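Local coordinates for MdbA protein (Corynebacterium matruchotii ATCC 14266, PDB 6BO0), which probably catalyses thiol-disulfide exchange as a thioredoxin-fold oxidoreductase of the DsbA family, introducing disulfide bonds into other proteins, at residues T78-D83 and H89-G94; D42-F47 and A166-K171. One frame throughout, in Å; residues are numbered along the deposited sequence.

In the fold
From the N terminus, the chain first reaches residues 42-47, the end of strand 39-45 and the turn leading to Cys49, which is modified to S-hydroxycysteine. After helix 51-68 it returns along strand 72-78, parallel to and beside 39-45, and enters the loop that interaction 1 closes tightly, joining 78-83 to the start of helix 89-103. More helices follow before helix 155-172 comes back over the sheet, where interaction 2 closes a loop of 118 residues. Interaction 1 is therefore nested inside interaction 2. Their centres lie about 12 Å apart and the two meet directly, with Asp46 probably hydrogen-bonded to Ser90 and the backbone of Glu45 to that of Met79.

Interaction 1 of 2, residues T78-D83 and H89-G94; sequences TMNFLD and HSNKAG
Asp83 grips the first turn of helix 89-103 with both carboxylate oxygens. Asp83 OD1 takes the backbone N-H of Ser90 on its syn side, 2.8 Å from Ser90 N. Asp83 OD2 accepts twice from Asn91, both donors arriving over the same face: Asn91 N from above the carboxylate plane at 2.9 Å, Asn91 ND2 on the anti side at 2.8 Å. With chi1 at -84°, Asn91 CG stays beside its own backbone N, which lets amide and main chain share that one oxygen. The other end of the amide, Asn91 OD1, receives Asn80 ND2 at 3.0 Å, the two amide planes turned 61° apart. Here the carboxylate of the 3-10 turn 81-83 accepts N-H groups from the first turn of the helix, at the point where chains of the DsbA family leave the thioredoxin fold for their helical insertion; the helix end should stabilise the negative charge. Beside these bonds, Ser90 CB packs on Asn80 CA at 3.9 Å, and a water donates to both Met79 O and Ser90 O. Further out, Gly88 N also binds Asp83 OD2, while Phe158 of helix 155-172 packs against Asn91. Ser90 OG bonds to Asp46 and to Ser48, the neighbour of Cys49.

Interaction 2 of 2, residues D42-F47 and A166-K171; sequences DIYEDF and AKKLEK
Tyr44 projects from strand 39-45 against helix 155-172 and meets two successive helix residues, Lys168 and Leu169, in different ways. The apolar part is a CH-pi contact: Leu169 CB sits over one face of the Tyr44 ring, 4.0 Å from its centroid and 25° off the normal. It lies nearer one side of the ring, 3.7 Å from Tyr44 CE2. Because Leu169 CG is anti to the backbone N (chi1 177°), the side chain runs on across the face, and Leu169 CD1 ends 4.0 Å from Tyr44 CD1 on the other side. The two side chains pass in opposite directions where helix 155-172 covers the central sheet of the thioredoxin fold. Arg181 and Phe183 of strand 181-184 also touch Leu169.

The second part is van der Waals contact with a polar atom. Tyr44 OH meets the lysine stem crosswise, 3.3 Å from Lys168 CG and 3.4 Å from Lys168 CD. The ammonium group lies beyond, in a salt bridge with Asp172; Asp42 OD2 stays 5.3 Å from Lys168 NZ. Strand and helix are thus held here by dispersion and shape, with Lys168 contributing its methylenes to the contact and directing its charge elsewhere.

Interaction 1 of 2, residues T78-D83 and H89-G94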
ATOM      1  N   THR A  78      -1.549  -5.551  -2.796  1.00 10.60           N
ATOM      2  CA  THR A  78      -0.701  -6.065  -1.748  1.00 10.74           C
ATOM      3  C   THR A  78      -0.689  -7.580  -1.746  1.00 10.79           C
ATOM      4  O   THR A  78      -1.714  -8.209  -1.970  1.00 11.42           O
ATOM      5  CB  THR A  78      -1.151  -5.533  -0.386  1.00 11.71           C
ATOM      6  OG1 THR A  78      -1.404  -4.135  -0.490  1.00 12.66           O
ATOM      7  CG2 THR A  78      -0.100  -5.793   0.714  1.00 11.88           C
ATOM      8  N   MET A  79       0.507  -8.123  -1.481  1.00 11.09           N
ATOM      9  CA  MET A  79       0.764  -9.554  -1.395  0.70 11.96           C
ATOM     10  C   MET A  79       1.453  -9.864  -0.068  1.00 11.73           C
ATOM     11  O   MET A  79       1.852  -8.963   0.673  1.00 12.20           O
ATOM     12  CB  MET A  79       1.595 -10.031  -2.599  0.70 14.75           C
ATOM     13  CG  MET A  79       0.821  -9.852  -3.926  0.70 15.27           C
ATOM     14  SD  MET A  79       1.548 -10.630  -5.348  0.70 17.19           S
ATOM     15  CE  MET A  79       3.047  -9.802  -5.210  0.70 12.45           C
ATOM     16  N   ASN A  80       1.563 -11.158   0.234  1.00 11.51           N
ATOM     17  CA  ASN A  80       2.133 -11.568   1.515  1.00 11.84           C
ATOM     18  C   ASN A  80       3.046 -12.766   1.440  1.00 12.14           C
ATOM     19  O   ASN A  80       3.281 -13.432   2.449  1.00 13.50           O
ATOM     20  CB  ASN A  80       1.010 -11.831   2.528  1.00 12.43           C
ATOM     21  CG  ASN A  80       0.172 -13.026   2.136  1.00 13.79           C
ATOM     22  OD1 ASN A  80       0.490 -13.685   1.149  1.00 14.27           O
ATOM     23  ND2 ASN A  80      -0.890 -13.312   2.879  1.00 13.78           N
ATOM     24  N   PHE A  81       3.644 -13.001   0.282  1.00 13.10           N
ATOM     25  CA  PHE A  81       4.528 -14.167   0.119  0.60 14.28           C
ATOM     26  C   PHE A  81       5.757 -14.172   1.024  1.00 14.12           C
ATOM     27  O   PHE A  81       6.266 -15.240   1.365  1.00 15.35           O
ATOM     28  CB  PHE A  81       4.991 -14.310  -1.344  0.60 17.55           C
ATOM     29  CG  PHE A  81       4.023 -15.057  -2.239  0.60 20.00           C
ATOM     30  CD1 PHE A  81       2.650 -15.061  -1.999  0.60 21.95           C
ATOM     31  CD2 PHE A  81       4.501 -15.751  -3.352  0.60 23.47           C
ATOM     32  CE1 PHE A  81       1.784 -15.771  -2.828  0.60 24.42           C
ATOM     33  CE2 PHE A  81       3.642 -16.449  -4.180  0.60 27.03           C
ATOM     34  CZ  PHE A  81       2.284 -16.461  -3.922  0.60 24.87           C
ATOM     35  N   LEU A  82       6.222 -12.992   1.436  1.00 12.80           N
ATOM     36  CA  LEU A  82       7.413 -12.984   2.297  1.00 13.20           C
ATOM     37  C   LEU A  82       7.133 -13.574   3.669  1.00 13.72           C
ATOM     38  O   LEU A  82       8.083 -13.881   4.401  1.00 15.52           O
ATOM     39  CB  LEU A  82       8.012 -11.589   2.389  1.00 13.50           C
ATOM     40  CG  LEU A  82       9.058 -11.317   1.297  1.00 15.92           C
ATOM     41  CD1 LEU A  82       8.459 -11.301  -0.107  1.00 17.17           C
ATOM     42  CD2 LEU A  82       9.829 -10.051   1.592  1.00 16.75           C
ATOM     43  N   ASP A  83       5.863 -13.748   4.038  1.00 12.71           N
ATOM     44  CA  ASP A  83       5.577 -14.408   5.289  1.00 13.37           C
ATOM     45  C   ASP A  83       5.687 -15.948   5.195  1.00 15.07           C
ATOM     46  O   ASP A  83       5.573 -16.618   6.216  1.00 16.73           O
ATOM     47  CB  ASP A  83       4.174 -14.028   5.827  1.00 13.72           C
ATOM     48  CG  ASP A  83       4.116 -12.657   6.491  1.00 13.53           C
ATOM     49  OD1 ASP A  83       5.154 -11.952   6.570  1.00 13.91           O
ATOM     50  OD2 ASP A  83       2.996 -12.322   6.960  1.00 13.31           O
ATOM     51  N   HIS A  89       4.895 -10.348   9.391  1.00 11.23           N
ATOM     52  CA  HIS A  89       4.896  -8.933   9.164  1.00 10.86           C
ATOM     53  C   HIS A  89       4.113  -8.516   7.932  1.00 10.28           C
ATOM     54  O   HIS A  89       3.401  -7.505   7.928  1.00 10.46           O
ATOM     55  CB  HIS A  89       6.323  -8.399   9.074  1.00 11.49           C
ATOM     56  CG  HIS A  89       6.374  -6.917   9.053  1.00 10.86           C
ATOM     57  ND1 HIS A  89       6.210  -6.170  10.203  1.00 11.50           N
ATOM     58  CD2 HIS A  89       6.552  -6.055   8.027  1.00 11.19           C
ATOM     59  CE1 HIS A  89       6.275  -4.895   9.866  1.00 11.74           C
ATOM     60  NE2 HIS A  89       6.470  -4.798   8.555  1.00 11.33           N
ATOM     61  N   SER A  90       4.264  -9.282   6.852  1.00 10.44           N
ATOM     62  CA  SER A  90       3.583  -8.884   5.622  1.00 10.24           C
ATOM     63  C   SER A  90       2.069  -8.879   5.795  1.00 10.26           C
ATOM     64  O   SER A  90       1.360  -7.995   5.284  1.00 10.55           O
ATOM     65  CB  SER A  90       3.975  -9.775   4.453  1.00 10.88           C
ATOM     66  OG  SER A  90       5.381  -9.735   4.236  1.00 11.55           O
ATOM     67  N   ASN A  91       1.567  -9.878   6.531  1.00 10.57           N
ATOM     68  CA  ASN A  91       0.149  -9.946   6.839  1.00 11.11           C
ATOM     69  C   ASN A  91      -0.290  -8.878   7.830  1.00 10.76           C
ATOM     70  O   ASN A  91      -1.358  -8.273   7.652  1.00 11.11           O
ATOM     71  CB  ASN A  91      -0.202 -11.324   7.389  1.00 11.67           C
ATOM     72  CG  ASN A  91      -0.462 -12.315   6.269  1.00 13.74           C
ATOM     73  OD1 ASN A  91      -1.500 -12.242   5.607  1.00 17.15           O
ATOM     74  ND2 ASN A  91       0.476 -13.222   6.032  1.00 14.28           N
ATOM     75  N   LYS A  92       0.478  -8.654   8.881  1.00 10.19           N
ATOM     76  CA  LYS A  92       0.064  -7.664   9.888  1.00 10.30           C
ATOM     77  C   LYS A  92       0.077  -6.251   9.304  1.00  9.98           C
ATOM     78  O   LYS A  92      -0.893  -5.498   9.435  1.00 10.03           O
ATOM     79  CB  LYS A  92       0.925  -7.779  11.135  1.00 11.09           C
ATOM     80  CG  LYS A  92       0.765  -9.119  11.879  1.00 11.90           C
ATOM     81  CD  LYS A  92       1.882  -9.375  12.873  1.00 14.59           C
ATOM     82  CE  LYS A  92       1.912 -10.814  13.319  1.00 17.41           C
ATOM     83  NZ  LYS A  92       3.038 -11.058  14.253  1.00 20.27           N
ATOM     84  N   ALA A  93       1.177  -5.891   8.683  1.00  9.33           N
ATOM     85  CA  ALA A  93       1.281  -4.585   8.039  1.00  9.94           C
ATOM     86  C   ALA A  93       0.252  -4.436   6.931  1.00  9.29           C
ATOM     87  O   ALA A  93      -0.389  -3.390   6.819  1.00  9.17           O
ATOM     88  CB  ALA A  93       2.687  -4.367   7.511  1.00 10.38           C
ATOM     89  N   GLY A  94       0.095  -5.484   6.113  1.00  9.38           N
ATOM     90  CA  GLY A  94      -0.871  -5.414   5.053  1.00  9.68           C
ATOM     91  C   GLY A  94      -2.291  -5.271   5.563  1.00  9.62           C
ATOM     92  O   GLY A  94      -3.077  -4.481   5.032  1.00 10.11           O
TER
HETATM   93  O   HOH W   1       2.351  -7.064   2.742  1.00 11.20           O

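Interaction 2 of 2, residues D42-F47 and A166-K171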
ATOM      1  N   ASP A  42      -1.187  -1.011 -12.137  1.00 11.93           N
ATOM      2  CA  ASP A  42      -1.230  -2.043 -11.096  1.00 12.36           C
ATOM      3  C   ASP A  42       0.155  -2.189 -10.483  1.00 11.65           C
ATOM      4  O   ASP A  42       1.131  -2.410 -11.221  1.00 13.24           O
ATOM      5  CB  ASP A  42      -1.688  -3.375 -11.697  1.00 13.27           C
ATOM      6  CG  ASP A  42      -3.135  -3.354 -12.142  1.00 14.32           C
ATOM      7  OD1 ASP A  42      -4.018  -3.198 -11.287  1.00 14.51           O
ATOM      8  OD2 ASP A  42      -3.414  -3.502 -13.360  1.00 17.49           O
ATOM      9  N   ILE A  43       0.226  -2.089  -9.157  1.00 11.22           N
ATOM     10  CA  ILE A  43       1.486  -2.192  -8.431  1.00 11.40           C
ATOM     11  C   ILE A  43       1.366  -3.318  -7.420  1.00 11.44           C
ATOM     12  O   ILE A  43       0.624  -3.220  -6.447  1.00 11.80           O
ATOM     13  CB  ILE A  43       1.843  -0.874  -7.723  1.00 11.88           C
ATOM     14  CG1 ILE A  43       1.877   0.268  -8.743  1.00 13.53           C
ATOM     15  CG2 ILE A  43       3.156  -1.013  -6.946  1.00 13.12           C
ATOM     16  CD1 ILE A  43       2.166   1.613  -8.136  1.00 14.89           C
ATOM     17  N   TYR A  44       2.094  -4.395  -7.678  1.00 11.53           N
ATOM     18  CA  TYR A  44       2.127  -5.556  -6.799  1.00 11.15           C
ATOM     19  C   TYR A  44       3.294  -5.403  -5.841  1.00 10.73           C
ATOM     20  O   TYR A  44       4.445  -5.260  -6.261  1.00 12.66           O
ATOM     21  CB  TYR A  44       2.290  -6.831  -7.632  1.00 11.94           C
ATOM     22  CG  TYR A  44       1.104  -7.102  -8.553  1.00 11.83           C
ATOM     23  CD1 TYR A  44       1.021  -6.534  -9.805  1.00 12.57           C
ATOM     24  CD2 TYR A  44       0.073  -7.931  -8.151  1.00 12.18           C
ATOM     25  CE1 TYR A  44      -0.046  -6.804 -10.636  1.00 13.57           C
ATOM     26  CE2 TYR A  44      -0.989  -8.200  -8.956  1.00 12.89           C
ATOM     27  CZ  TYR A  44      -1.054  -7.628 -10.207  1.00 13.75           C
ATOM     28  OH  TYR A  44      -2.144  -7.913 -10.991  1.00 15.53           O
ATOM     29  N   GLU A  45       3.000  -5.440  -4.540  1.00 10.78           N
ATOM     30  CA  GLU A  45       4.017  -5.179  -3.543  1.00 11.17           C
ATOM     31  C   GLU A  45       3.733  -5.921  -2.239  1.00 10.89           C
ATOM     32  O   GLU A  45       2.595  -6.341  -1.985  1.00 12.14           O
ATOM     33  CB  GLU A  45       4.164  -3.682  -3.309  1.00 11.76           C
ATOM     34  CG  GLU A  45       2.920  -3.025  -2.725  1.00 12.28           C
ATOM     35  CD  GLU A  45       3.053  -1.533  -2.450  1.00 12.47           C
ATOM     36  OE1 GLU A  45       3.947  -0.902  -3.047  1.00 13.49           O
ATOM     37  OE2 GLU A  45       2.213  -1.001  -1.673  1.00 12.70           O
ATOM     38  N   ASP A  46       4.767  -6.013  -1.413  1.00 11.25           N
ATOM     39  CA  ASP A  46       4.726  -6.738  -0.142  1.00 10.47           C
ATOM     40  C   ASP A  46       5.448  -5.869   0.865  1.00 10.00           C
ATOM     41  O   ASP A  46       6.554  -5.387   0.605  1.00 10.84           O
ATOM     42  CB  ASP A  46       5.397  -8.120  -0.347  1.00 11.34           C
ATOM     43  CG  ASP A  46       5.440  -9.006   0.894  1.00 11.22           C
ATOM     44  OD1 ASP A  46       5.801  -8.485   1.979  1.00 11.41           O
ATOM     45  OD2 ASP A  46       5.158 -10.216   0.766  1.00 12.76           O
ATOM     46  N   PHE A  47       4.811  -5.619   2.004  1.00  9.85           N
ATOM     47  CA  PHE A  47       5.367  -4.701   2.989  1.00 10.05           C
ATOM     48  C   PHE A  47       6.652  -5.160   3.662  1.00 10.43           C
ATOM     49  O   PHE A  47       7.273  -4.357   4.370  1.00 11.31           O
ATOM     50  CB  PHE A  47       4.332  -4.331   4.049  1.00 10.15           C
ATOM     51  CG  PHE A  47       3.340  -3.284   3.598  1.00  9.95           C
ATOM     52  CD1 PHE A  47       3.766  -1.993   3.326  1.00 10.70           C
ATOM     53  CD2 PHE A  47       1.998  -3.563   3.456  1.00 10.10           C
ATOM     54  CE1 PHE A  47       2.882  -1.031   2.921  1.00 10.73           C
ATOM     55  CE2 PHE A  47       1.098  -2.594   3.081  1.00 10.17           C
ATOM     56  CZ  PHE A  47       1.537  -1.322   2.795  1.00 10.19           C
ATOM     57  N   ALA A 166      -1.926 -12.371  -5.827  1.00 13.28           N
ATOM     58  CA  ALA A 166      -0.961 -13.341  -6.334  1.00 13.73           C
ATOM     59  C   ALA A 166      -1.520 -14.086  -7.550  1.00 14.04           C
ATOM     60  O   ALA A 166      -0.811 -14.311  -8.526  1.00 15.61           O
ATOM     61  CB  ALA A 166      -0.583 -14.311  -5.253  1.00 16.44           C
ATOM     62  N   LYS A 167      -2.789 -14.494  -7.487  1.00 15.25           N
ATOM     63  CA  LYS A 167      -3.428 -15.215  -8.596  1.00 16.22           C
ATOM     64  C   LYS A 167      -3.495 -14.332  -9.842  1.00 16.04           C
ATOM     65  O   LYS A 167      -3.230 -14.790 -10.955  1.00 17.66           O
ATOM     66  CB  LYS A 167      -4.824 -15.661  -8.190  1.00 17.90           C
ATOM     67  CG  LYS A 167      -4.815 -16.812  -7.192  1.00 23.67           C
ATOM     68  CD  LYS A 167      -6.196 -17.133  -6.639  1.00 28.82           C
ATOM     69  CE  LYS A 167      -6.065 -18.102  -5.469  1.00 35.12           C
ATOM     70  NZ  LYS A 167      -7.360 -18.455  -4.828  1.00 37.83           N
ATOM     71  N   LYS A 168      -3.861 -13.064  -9.666  1.00 15.12           N
ATOM     72  CA  LYS A 168      -3.921 -12.134 -10.785  1.00 14.94           C
ATOM     73  C   LYS A 168      -2.543 -11.916 -11.395  1.00 14.58           C
ATOM     74  O   LYS A 168      -2.394 -11.875 -12.615  1.00 15.74           O
ATOM     75  CB  LYS A 168      -4.546 -10.801 -10.357  1.00 15.96           C
ATOM     76  CG  LYS A 168      -4.754  -9.843 -11.516  1.00 15.84           C
ATOM     77  CD  LYS A 168      -5.482  -8.570 -11.109  1.00 18.03           C
ATOM     78  CE  LYS A 168      -5.525  -7.527 -12.212  1.00 20.32           C
ATOM     79  NZ  LYS A 168      -6.073  -8.049 -13.485  1.00 24.59           N
ATOM     80  N   LEU A 169      -1.524 -11.755 -10.560  1.00 13.49           N
ATOM     81  CA  LEU A 169      -0.185 -11.542 -11.060  1.00 13.88           C
ATOM     82  C   LEU A 169       0.279 -12.731 -11.886  1.00 14.46           C
ATOM     83  O   LEU A 169       0.874 -12.563 -12.949  1.00 15.77           O
ATOM     84  CB  LEU A 169       0.767 -11.281  -9.883  1.00 14.01           C
ATOM     85  CG  LEU A 169       2.238 -11.109 -10.245  1.00 13.32           C
ATOM     86  CD1 LEU A 169       2.437 -10.007 -11.280  1.00 14.04           C
ATOM     87  CD2 LEU A 169       3.072 -10.841  -9.008  1.00 14.42           C
ATOM     88  N   GLU A 170       0.016 -13.936 -11.391  1.00 15.15           N
ATOM     89  CA  GLU A 170       0.415 -15.140 -12.098  0.60 17.27           C
ATOM     90  C   GLU A 170      -0.254 -15.206 -13.470  1.00 17.99           C
ATOM     91  O   GLU A 170       0.392 -15.549 -14.461  1.00 23.27           O
ATOM     92  CB  GLU A 170       0.082 -16.365 -11.248  0.60 18.89           C
ATOM     93  CG  GLU A 170       0.587 -17.675 -11.836  0.60 22.96           C
ATOM     94  CD  GLU A 170       0.520 -18.827 -10.851  0.60 32.63           C
ATOM     95  OE1 GLU A 170      -0.489 -18.939 -10.128  0.60 39.26           O
ATOM     96  OE2 GLU A 170       1.482 -19.622 -10.807  0.60 45.65           O
ATOM     97  N   LYS A 171      -1.535 -14.851 -13.532  1.00 17.89           N
ATOM     98  CA  LYS A 171      -2.295 -14.905 -14.785  1.00 21.41           C
ATOM     99  C   LYS A 171      -1.865 -13.819 -15.776  1.00 22.10           C
ATOM    100  O   LYS A 171      -1.828 -14.065 -16.976  1.00 26.08           O
ATOM    101  CB  LYS A 171      -3.786 -14.728 -14.467  1.00 25.76           C
ATOM    102  CG  LYS A 171      -4.763 -14.840 -15.627  1.00 35.76           C
ATOM    103  CD  LYS A 171      -6.189 -14.755 -15.092  1.00 45.02           C
ATOM    104  CE  LYS A 171      -7.170 -14.173 -16.095  1.00 55.18           C
ATOM    105  NZ  LYS A 171      -8.480 -13.873 -15.447  1.00 61.82           N
TER